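PDB 2HEK: HD domain-containing protein from Aquifex aeolicus, which binds zinc in an HD-type site and GDP at places away from it, and may act as a dGTPase like its relatives. Local coordinates for residues E106-K114 and E132-G140; F158-R167 and F180-L189. All coordinates share one frame; numbering follows the deposited sequence.

Contact 1: residues E106-K114 and E132-G140; sequences EDFTERVIK and ERLVRITLG
Asp-107 lies alongside Leu-139, the two side chains running past each other in opposite directions. Asp-107 OD1 is 3.4 Å from Leu-139 CD2. Asp-107 OD1 also accepts from Thr-109 N at 2.8 Å, the capping bond of an N-cap residue, and the leucine methyl packs against that cap. Just after Leu-139, Gly-140 turns to positive phi in a Schellman motif. Thr-109 points its CG2 at Thr-138 CG2, tip to tip, 4.1 Å apart. Thr-138 OG1 bonds instead to the backbone oxygen of Ala-80. Helices 108-115 and 128-139 are neighbours in the HD domain, and their short segments run nearly antiparallel, at 153°. The zinc is about 9 Å from the side chain of Thr-138. Glu-110 holds CG anti to its backbone N (chi1 177°) and extends across Val-135 at about a right angle, its CG 3.8 Å from Val-135 CG1. Ile-113 fills the inner side, with CG2 4.0 Å from Val-135 CG2 and CD1 near Leu-134. Lys-114 bridges two carboxylates at the outer edge. Its NZ is 2.7 Å from Glu-132 OE1, on the syn lone pair, and 2.6 Å from Glu-110 OE2, on the anti lone pair. A methionine in its place would probably leave Glu-110 and Glu-132 facing each other without the shared positive charge.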
loop_
_atom_site.group_PDB
_atom_site.type_symbol
_atom_site.label_atom_id
_atom_site.label_comp_id
_atom_site.label_asym_id
_atom_site.label_seq_id
_atom_site.Cartn_x
_atom_site.Cartn_y
_atom_site.Cartn_z
ATOM N N GLU A 106 21.089 -36.614 -13.664
ATOM C CA GLU A 106 21.431 -35.263 -14.077
ATOM C C GLU A 106 20.294 -34.268 -13.831
ATOM O O GLU A 106 19.149 -34.538 -14.163
ATOM C CB GLU A 106 21.884 -35.206 -15.539
ATOM C CG GLU A 106 22.523 -33.882 -15.950
ATOM C CD GLU A 106 22.903 -33.805 -17.429
ATOM O OE1 GLU A 106 22.626 -34.778 -18.148
ATOM O OE2 GLU A 106 23.475 -32.788 -17.846
ATOM N N ASP A 107 20.635 -33.115 -13.265
ATOM C CA ASP A 107 19.658 -32.078 -12.957
ATOM C C ASP A 107 18.949 -31.668 -14.264
ATOM O O ASP A 107 19.604 -31.419 -15.280
ATOM C CB ASP A 107 20.390 -30.905 -12.293
ATOM C CG ASP A 107 19.452 -29.858 -11.747
ATOM O OD1 ASP A 107 18.834 -29.153 -12.566
ATOM O OD2 ASP A 107 19.352 -29.718 -10.498
ATOM N N PHE A 108 17.616 -31.647 -14.242
ATOM C CA PHE A 108 16.826 -31.299 -15.429
ATOM C C PHE A 108 17.045 -29.859 -15.910
ATOM O O PHE A 108 16.891 -29.587 -17.093
ATOM C CB PHE A 108 15.346 -31.595 -15.221
ATOM C CG PHE A 108 14.980 -33.027 -15.479
ATOM C CD1 PHE A 108 14.981 -33.952 -14.446
ATOM C CD2 PHE A 108 14.667 -33.456 -16.763
ATOM C CE1 PHE A 108 14.652 -35.298 -14.693
ATOM C CE2 PHE A 108 14.342 -34.782 -17.015
ATOM C CZ PHE A 108 14.330 -35.703 -15.975
ATOM N N THR A 109 17.430 -28.951 -15.011
ATOM C CA THR A 109 17.760 -27.572 -15.425
ATOM C C THR A 109 18.964 -27.567 -16.338
ATOM O O THR A 109 18.966 -26.860 -17.330
ATOM C CB THR A 109 18.001 -26.626 -14.237
ATOM O OG1 THR A 109 16.785 -26.512 -13.492
ATOM C CG2 THR A 109 18.399 -25.243 -14.712
ATOM N N GLU A 110 19.998 -28.335 -15.977
ATOM C CA GLU A 110 21.184 -28.472 -16.814
ATOM C C GLU A 110 20.811 -29.125 -18.130
ATOM O O GLU A 110 21.239 -28.645 -19.171
ATOM C CB GLU A 110 22.345 -29.247 -16.118
ATOM C CG GLU A 110 23.580 -29.457 -17.051
ATOM C CD GLU A 110 24.784 -30.079 -16.309
ATOM O OE1 GLU A 110 24.602 -30.477 -15.157
ATOM O OE2 GLU A 110 25.903 -30.162 -16.862
ATOM N N ARG A 111 19.991 -30.177 -18.117
ATOM C CA ARG A 111 19.577 -30.848 -19.334
ATOM C C ARG A 111 18.816 -29.943 -20.303
ATOM O O ARG A 111 19.073 -29.971 -21.504
ATOM C CB ARG A 111 18.718 -32.078 -18.977
ATOM C CG ARG A 111 19.487 -33.183 -18.278
ATOM C CD ARG A 111 18.757 -34.507 -18.355
ATOM N NE ARG A 111 18.513 -34.904 -19.743
ATOM C CZ ARG A 111 17.639 -35.833 -20.108
ATOM N NH1 ARG A 111 16.934 -36.471 -19.181
ATOM N NH2 ARG A 111 17.486 -36.131 -21.384
ATOM N N VAL A 112 17.894 -29.148 -19.775
ATOM C CA VAL A 112 17.088 -28.232 -20.604
ATOM C C VAL A 112 18.004 -27.148 -21.246
ATOM O O VAL A 112 17.872 -26.809 -22.414
ATOM C CB VAL A 112 15.882 -27.633 -19.830
ATOM C CG1 VAL A 112 15.189 -26.553 -20.644
ATOM C CG2 VAL A 112 14.884 -28.725 -19.465
ATOM N N ILE A 113 18.938 -26.624 -20.454
ATOM C CA ILE A 113 19.881 -25.627 -20.983
ATOM C C ILE A 113 20.774 -26.211 -22.090
ATOM O O ILE A 113 21.062 -25.516 -23.068
ATOM C CB ILE A 113 20.751 -25.072 -19.857
ATOM C CG1 ILE A 113 19.930 -24.168 -18.931
ATOM C CG2 ILE A 113 21.935 -24.293 -20.415
ATOM C CD1 ILE A 113 20.550 -23.965 -17.565
ATOM N N LYS A 114 21.207 -27.462 -21.938
ATOM C CA LYS A 114 22.186 -28.044 -22.859
ATOM C C LYS A 114 21.581 -28.777 -24.052
ATOM O O LYS A 114 22.200 -28.808 -25.131
ATOM C CB LYS A 114 23.130 -28.955 -22.091
ATOM C CG LYS A 114 24.154 -28.154 -21.262
ATOM C CD LYS A 114 25.067 -29.083 -20.463
ATOM C CE LYS A 114 26.205 -28.295 -19.813
ATOM N NZ LYS A 114 27.109 -29.187 -18.987
ATOM N N GLU A 132 29.044 -23.136 -19.163
ATOM C CA GLU A 132 29.213 -24.116 -18.076
ATOM C C GLU A 132 29.187 -23.417 -16.730
ATOM O O GLU A 132 28.712 -23.995 -15.778
ATOM C CB GLU A 132 30.513 -24.929 -18.194
ATOM C CG GLU A 132 30.672 -25.679 -19.512
ATOM C CD GLU A 132 29.626 -26.769 -19.716
ATOM O OE1 GLU A 132 29.243 -27.472 -18.743
ATOM O OE2 GLU A 132 29.168 -26.935 -20.865
ATOM N N ARG A 133 29.718 -22.192 -16.652
ATOM C CA ARG A 133 29.723 -21.424 -15.397
ATOM C C ARG A 133 28.301 -20.981 -15.016
ATOM O O ARG A 133 27.914 -21.113 -13.867
ATOM C CB ARG A 133 30.646 -20.202 -15.519
ATOM C CG ARG A 133 32.121 -20.616 -15.671
ATOM C CD ARG A 133 33.017 -19.442 -15.934
ATOM N NE ARG A 133 33.178 -18.546 -14.775
ATOM C CZ ARG A 133 32.770 -17.278 -14.712
ATOM N NH1 ARG A 133 32.097 -16.726 -15.717
ATOM N NH2 ARG A 133 33.020 -16.559 -13.617
ATOM N N LEU A 134 27.538 -20.481 -15.998
ATOM C CA LEU A 134 26.115 -20.187 -15.800
ATOM C C LEU A 134 25.361 -21.383 -15.202
ATOM O O LEU A 134 24.590 -21.232 -14.261
ATOM C CB LEU A 134 25.463 -19.761 -17.120
ATOM C CG LEU A 134 23.970 -19.354 -17.071
ATOM C CD1 LEU A 134 23.715 -18.444 -18.243
ATOM C CD2 LEU A 134 23.069 -20.551 -17.185
ATOM N N VAL A 135 25.574 -22.566 -15.754
ATOM C CA VAL A 135 24.929 -23.781 -15.227
ATOM C C VAL A 135 25.277 -24.048 -13.750
ATOM O O VAL A 135 24.398 -24.289 -12.933
ATOM C CB VAL A 135 25.259 -25.015 -16.086
ATOM C CG1 VAL A 135 24.836 -26.301 -15.345
ATOM C CG2 VAL A 135 24.568 -24.900 -17.444
ATOM N N ARG A 136 26.553 -23.983 -13.402
ATOM C CA ARG A 136 26.996 -24.183 -12.013
ATOM C C ARG A 136 26.412 -23.137 -11.076
ATOM O O ARG A 136 25.976 -23.458 -9.988
ATOM C CB ARG A 136 28.539 -24.151 -11.930
ATOM C CG ARG A 136 29.166 -25.453 -12.448
ATOM C CD ARG A 136 30.655 -25.628 -12.066
ATOM N NE ARG A 136 31.513 -24.642 -12.717
ATOM C CZ ARG A 136 32.006 -24.803 -13.955
ATOM N NH1 ARG A 136 31.700 -25.870 -14.671
ATOM N NH2 ARG A 136 32.770 -23.892 -14.479
ATOM N N ILE A 137 26.462 -21.885 -11.503
ATOM C CA ILE A 137 25.957 -20.761 -10.748
ATOM C C ILE A 137 24.459 -20.969 -10.468
ATOM O O ILE A 137 24.009 -20.887 -9.311
ATOM C CB ILE A 137 26.242 -19.443 -11.495
ATOM C CG1 ILE A 137 27.743 -19.139 -11.407
ATOM C CG2 ILE A 137 25.384 -18.215 -10.927
ATOM C CD1 ILE A 137 28.220 -18.194 -12.442
ATOM N N THR A 138 23.706 -21.307 -11.507
ATOM C CA THR A 138 22.278 -21.477 -11.332
ATOM C C THR A 138 21.903 -22.706 -10.496
ATOM O O THR A 138 20.861 -22.708 -9.846
ATOM C CB THR A 138 21.480 -21.418 -12.661
ATOM O OG1 THR A 138 20.172 -20.898 -12.369
ATOM C CG2 THR A 138 21.367 -22.801 -13.331
ATOM N N LEU A 139 22.738 -23.744 -10.493
ATOM C CA LEU A 139 22.412 -24.927 -9.704
ATOM C C LEU A 139 22.945 -24.856 -8.297
ATOM O O LEU A 139 22.745 -25.788 -7.521
ATOM C CB LEU A 139 22.932 -26.204 -10.362
ATOM C CG LEU A 139 22.428 -26.500 -11.760
ATOM C CD1 LEU A 139 23.087 -27.780 -12.254
ATOM C CD2 LEU A 139 20.935 -26.626 -11.758
ATOM N N GLY A 140 23.638 -23.782 -7.969
ATOM C CA GLY A 140 24.328 -23.696 -6.675
ATOM C C GLY A 140 25.471 -24.714 -6.504
ATOM O O GLY A 140 25.678 -25.242 -5.407
#

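Contact 2: residues F158-R167 and F180-L189. With ZN (zinc ion), chain D; GOL (glycerol), chain N.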
loop_
_atom_site.group_PDB
_atom_site.type_symbol
_atom_site.label_atom_id
_atom_site.label_comp_id
_atom_site.label_asym_id
_atom_site.label_seq_id
_atom_site.Cartn_x
_atom_site.Cartn_y
_atom_site.Cartn_z
ATOM N N PHE A 158 19.209 -14.966 1.464
ATOM C CA PHE A 158 18.443 -13.881 0.809
ATOM C C PHE A 158 18.811 -13.685 -0.706
ATOM O O PHE A 158 18.886 -12.573 -1.209
ATOM C CB PHE A 158 18.554 -12.571 1.623
ATOM C CG PHE A 158 19.917 -12.338 2.186
ATOM C CD1 PHE A 158 20.965 -11.938 1.360
ATOM C CD2 PHE A 158 20.170 -12.568 3.521
ATOM C CE1 PHE A 158 22.236 -11.742 1.885
ATOM C CE2 PHE A 158 21.452 -12.369 4.057
ATOM C CZ PHE A 158 22.482 -11.970 3.225
ATOM N N GLY A 159 19.035 -14.791 -1.414
ATOM C CA GLY A 159 19.167 -14.793 -2.873
ATOM C C GLY A 159 17.967 -14.214 -3.587
ATOM O O GLY A 159 16.856 -14.122 -3.023
ATOM N N SER A 160 18.172 -13.816 -4.835
ATOM C CA SER A 160 17.102 -13.245 -5.672
ATOM C C SER A 160 15.945 -14.219 -5.882
ATOM O O SER A 160 14.774 -13.805 -6.014
ATOM C CB SER A 160 17.695 -12.842 -7.024
ATOM O OG SER A 160 18.267 -13.970 -7.676
ATOM N N ASP A 161 16.247 -15.512 -5.924
ATOM C CA ASP A 161 15.172 -16.523 -6.056
ATOM C C ASP A 161 14.163 -16.431 -4.897
ATOM O O ASP A 161 12.972 -16.222 -5.132
ATOM C CB ASP A 161 15.796 -17.920 -6.143
ATOM C CG ASP A 161 14.790 -18.994 -6.421
ATOM O OD1 ASP A 161 13.750 -18.744 -7.048
ATOM O OD2 ASP A 161 15.055 -20.136 -6.032
ATOM N N ARG A 162 14.647 -16.531 -3.660
ATOM C CA ARG A 162 13.822 -16.404 -2.474
ATOM C C ARG A 162 13.178 -15.046 -2.346
ATOM O O ARG A 162 12.019 -14.974 -1.992
ATOM C CB ARG A 162 14.637 -16.601 -1.204
ATOM C CG ARG A 162 14.873 -18.022 -0.858
ATOM C CD ARG A 162 15.531 -18.147 0.529
ATOM N NE ARG A 162 15.583 -19.553 0.934
ATOM C CZ ARG A 162 16.630 -20.352 0.773
ATOM N NH1 ARG A 162 17.749 -19.887 0.220
ATOM N NH2 ARG A 162 16.565 -21.623 1.178
ATOM N N MET A 163 13.919 -13.978 -2.596
ATOM C CA MET A 163 13.355 -12.666 -2.485
ATOM C C MET A 163 12.144 -12.544 -3.411
ATOM O O MET A 163 11.122 -11.962 -3.024
ATOM C CB MET A 163 14.405 -11.615 -2.815
ATOM C CG MET A 163 15.316 -11.243 -1.652
ATOM S SD MET A 163 16.069 -9.613 -1.869
ATOM C CE MET A 163 17.487 -9.767 -0.788
ATOM N N ASP A 164 12.235 -13.103 -4.602
ATOM C CA ASP A 164 11.083 -12.972 -5.479
ATOM C C ASP A 164 9.951 -13.875 -5.045
ATOM O O ASP A 164 8.804 -13.428 -4.962
ATOM C CB ASP A 164 11.363 -13.251 -6.954
ATOM C CG ASP A 164 10.114 -13.004 -7.799
ATOM O OD1 ASP A 164 9.425 -13.988 -8.156
ATOM O OD2 ASP A 164 9.840 -11.837 -8.112
ATOM N N TYR A 165 10.202 -15.180 -4.783
ATOM C CA TYR A 165 9.033 -16.006 -4.503
ATOM C C TYR A 165 8.359 -15.670 -3.178
ATOM O O TYR A 165 7.138 -15.783 -3.085
ATOM C CB TYR A 165 9.307 -17.507 -4.710
ATOM C CG TYR A 165 10.168 -18.269 -3.733
ATOM C CD1 TYR A 165 9.858 -18.320 -2.386
ATOM C CD2 TYR A 165 11.317 -18.919 -4.194
ATOM C CE1 TYR A 165 10.686 -19.028 -1.509
ATOM C CE2 TYR A 165 12.162 -19.623 -3.323
ATOM C CZ TYR A 165 11.840 -19.673 -1.975
ATOM O OH TYR A 165 12.650 -20.361 -1.100
ATOM N N LEU A 166 9.109 -15.255 -2.154
ATOM C CA LEU A 166 8.453 -14.928 -0.883
ATOM C C LEU A 166 7.474 -13.792 -1.094
ATOM O O LEU A 166 6.325 -13.867 -0.660
ATOM C CB LEU A 166 9.450 -14.555 0.228
ATOM C CG LEU A 166 10.296 -15.717 0.776
ATOM C CD1 LEU A 166 11.380 -15.107 1.707
ATOM C CD2 LEU A 166 9.395 -16.766 1.519
ATOM N N ARG A 167 7.934 -12.739 -1.767
ATOM C CA ARG A 167 7.072 -11.568 -2.095
ATOM C C ARG A 167 5.923 -11.911 -3.048
ATOM O O ARG A 167 4.772 -11.470 -2.864
ATOM C CB ARG A 167 7.930 -10.393 -2.633
ATOM C CG ARG A 167 7.153 -9.087 -3.068
ATOM C CD ARG A 167 8.087 -7.767 -3.487
ATOM N NE ARG A 167 7.202 -6.617 -3.549
ATOM C CZ ARG A 167 7.637 -5.380 -3.593
ATOM N NH1 ARG A 167 8.950 -5.143 -3.566
ATOM N NH2 ARG A 167 6.774 -4.387 -3.634
ATOM N N PHE A 180 7.009 -7.518 2.784
ATOM C CA PHE A 180 7.760 -8.215 1.759
ATOM C C PHE A 180 8.526 -7.369 0.680
ATOM O O PHE A 180 8.849 -7.881 -0.428
ATOM C CB PHE A 180 6.812 -9.226 1.107
ATOM C CG PHE A 180 6.231 -10.255 2.087
ATOM C CD1 PHE A 180 5.064 -9.997 2.829
ATOM C CD2 PHE A 180 6.864 -11.474 2.264
ATOM C CE1 PHE A 180 4.514 -10.986 3.705
ATOM C CE2 PHE A 180 6.320 -12.447 3.146
ATOM C CZ PHE A 180 5.159 -12.205 3.866
ATOM N N ASP A 181 8.861 -6.119 1.008
ATOM C CA ASP A 181 9.527 -5.245 0.073
ATOM C C ASP A 181 10.988 -5.180 0.514
ATOM O O ASP A 181 11.323 -4.542 1.535
ATOM C CB ASP A 181 8.861 -3.849 0.045
ATOM C CG ASP A 181 9.610 -2.816 -0.847
ATOM O OD1 ASP A 181 10.818 -2.977 -1.166
ATOM O OD2 ASP A 181 8.964 -1.805 -1.212
ATOM N N TYR A 182 11.852 -5.849 -0.262
ATOM C CA TYR A 182 13.250 -6.002 0.125
ATOM C C TYR A 182 14.213 -4.985 -0.542
ATOM O O TYR A 182 15.386 -5.200 -0.594
ATOM C CB TYR A 182 13.692 -7.471 -0.023
ATOM C CG TYR A 182 12.731 -8.546 0.560
ATOM C CD1 TYR A 182 12.287 -9.599 -0.246
ATOM C CD2 TYR A 182 12.241 -8.478 1.876
ATOM C CE1 TYR A 182 11.399 -10.566 0.234
ATOM C CE2 TYR A 182 11.335 -9.452 2.364
ATOM C CZ TYR A 182 10.938 -10.494 1.524
ATOM O OH TYR A 182 10.086 -11.505 1.947
ATOM N N ASP A 183 13.707 -3.844 -0.996
ATOM C CA ASP A 183 14.529 -2.771 -1.553
ATOM C C ASP A 183 15.575 -2.295 -0.541
ATOM O O ASP A 183 16.762 -2.172 -0.857
ATOM C CB ASP A 183 13.615 -1.613 -1.915
ATOM C CG ASP A 183 14.252 -0.648 -2.853
ATOM O OD1 ASP A 183 15.006 0.255 -2.368
ATOM O OD2 ASP A 183 13.964 -0.776 -4.077
ATOM N N ARG A 184 15.131 -2.042 0.682
ATOM C CA ARG A 184 16.018 -1.707 1.787
ATOM C C ARG A 184 17.052 -2.797 2.053
ATOM O O ARG A 184 18.241 -2.496 2.150
ATOM C CB ARG A 184 15.218 -1.360 3.070
ATOM C CG ARG A 184 16.106 -1.019 4.299
ATOM C CD ARG A 184 17.071 0.166 4.029
ATOM N NE ARG A 184 17.697 0.578 5.276
ATOM C CZ ARG A 184 18.572 1.573 5.403
ATOM N NH1 ARG A 184 18.911 2.311 4.348
ATOM N NH2 ARG A 184 19.079 1.847 6.604
ATOM N N LEU A 185 16.623 -4.056 2.140
ATOM C CA LEU A 185 17.566 -5.145 2.400
ATOM C C LEU A 185 18.616 -5.182 1.302
ATOM O O LEU A 185 19.823 -5.196 1.592
ATOM C CB LEU A 185 16.854 -6.514 2.481
ATOM C CG LEU A 185 17.759 -7.707 2.790
ATOM C CD1 LEU A 185 18.669 -7.547 4.082
ATOM C CD2 LEU A 185 16.955 -9.005 2.844
ATOM N N ILE A 186 18.173 -5.182 0.052
ATOM C CA ILE A 186 19.117 -5.161 -1.089
ATOM C C ILE A 186 20.135 -4.008 -0.937
ATOM O O ILE A 186 21.332 -4.223 -1.116
ATOM C CB ILE A 186 18.374 -5.068 -2.428
ATOM C CG1 ILE A 186 17.686 -6.416 -2.717
ATOM C CG2 ILE A 186 19.317 -4.650 -3.598
ATOM C CD1 ILE A 186 16.716 -6.409 -3.868
ATOM N N SER A 187 19.683 -2.813 -0.566
ATOM C CA SER A 187 20.608 -1.662 -0.499
ATOM C C SER A 187 21.697 -1.796 0.575
ATOM O O SER A 187 22.761 -1.162 0.474
ATOM C CB SER A 187 19.849 -0.331 -0.319
ATOM O OG SER A 187 19.429 -0.198 1.027
ATOM N N THR A 188 21.438 -2.601 1.599
ATOM C CA THR A 188 22.397 -2.797 2.687
ATOM C C THR A 188 23.304 -4.017 2.506
ATOM O O THR A 188 24.084 -4.337 3.409
ATOM C CB THR A 188 21.706 -2.899 4.074
ATOM O OG1 THR A 188 20.886 -4.087 4.139
ATOM C CG2 THR A 188 20.882 -1.688 4.310
ATOM N N LEU A 189 23.228 -4.690 1.358
ATOM C CA LEU A 189 24.042 -5.887 1.153
ATOM C C LEU A 189 25.431 -5.402 0.794
ATOM O O LEU A 189 25.567 -4.331 0.218
ATOM C CB LEU A 189 23.507 -6.793 0.023
ATOM C CG LEU A 189 22.110 -7.412 0.252
ATOM C CD1 LEU A 189 21.665 -8.313 -0.923
ATOM C CD2 LEU A 189 22.047 -8.144 1.621
HETATM ZN ZN ZN D . 12.660 -20.104 -8.210
HETATM C C1 GOL N . 10.930 -4.190 -4.315
HETATM O O1 GOL N . 10.871 -3.427 -5.515
HETATM C C2 GOL N . 12.342 -4.724 -4.067
HETATM O O2 GOL N . 12.974 -4.757 -5.291
HETATM C C3 GOL N . 12.414 -6.126 -3.467
HETATM O O3 GOL N . 11.254 -6.418 -2.728
HETATM O O HOH W 1 13.961 -19.251 -9.902
#
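Met-163 sets CG anti to its carbonyl carbon (chi1 -84°) and runs extended from there, which carries its sulfur and methyl in among Tyr-182, Leu-185 and Ile-186. Met-163 SD is 3.7 Å from Tyr-182 CB, and 5.2 Å from the centre of the Tyr-182 ring in an oblique Met-aromatic contact. Met-163 CE is 3.7 Å from Leu-185 CD2. The Tyr-182 ring turns its edge to helix 160-173, with CE1 3.6 Å from Met-163 O. Its OH passes Leu-166 CB and bonds to Ser-212 OG. Arg-167, with CG anti to its N (chi1 178°), stretches past Phe-180, and its CD is 3.2 Å from Phe-180 O. That oxygen is buried without a hydrogen-bond partner and sits over the centre of the Tyr-182 ring. The guanidinium then lies beside Asp-181 in a long salt bridge, Arg-167 NH1 to Asp-181 OD1 3.7 Å. Asp-181 OD1 also accepts from Asp-183 N in an Asx turn. At the other end Phe-158 CE1 meets Leu-189 CD2 at 3.6 Å. Helix 160-173 also carries Asp-161, which binds the zinc with His-54 and Asp-85. Helix 203-221 packs on Phe-158, Leu-166 and Phe-180, while strand 195-199 and helix 51-69 both touch Leu-189.

Contact 2 is the more buried of the two, with seven of its ten touching residues buried against five in contact 1. Contact 1 pairs two helices within the HD domain. Contact 2 joins the zinc-ligand helix 160-173 to the start of the HD-associated region that follows. They share no helix or strand and do not touch, with nearest atoms about 7 Å apart. Contact 1 has an aliphatic inner side and a short salt-bridge network at its outer edge. Contact 2 relies on sulfur, aromatic and aliphatic packing. No hydrogen bond crosses it directly, and its one ion pair is long.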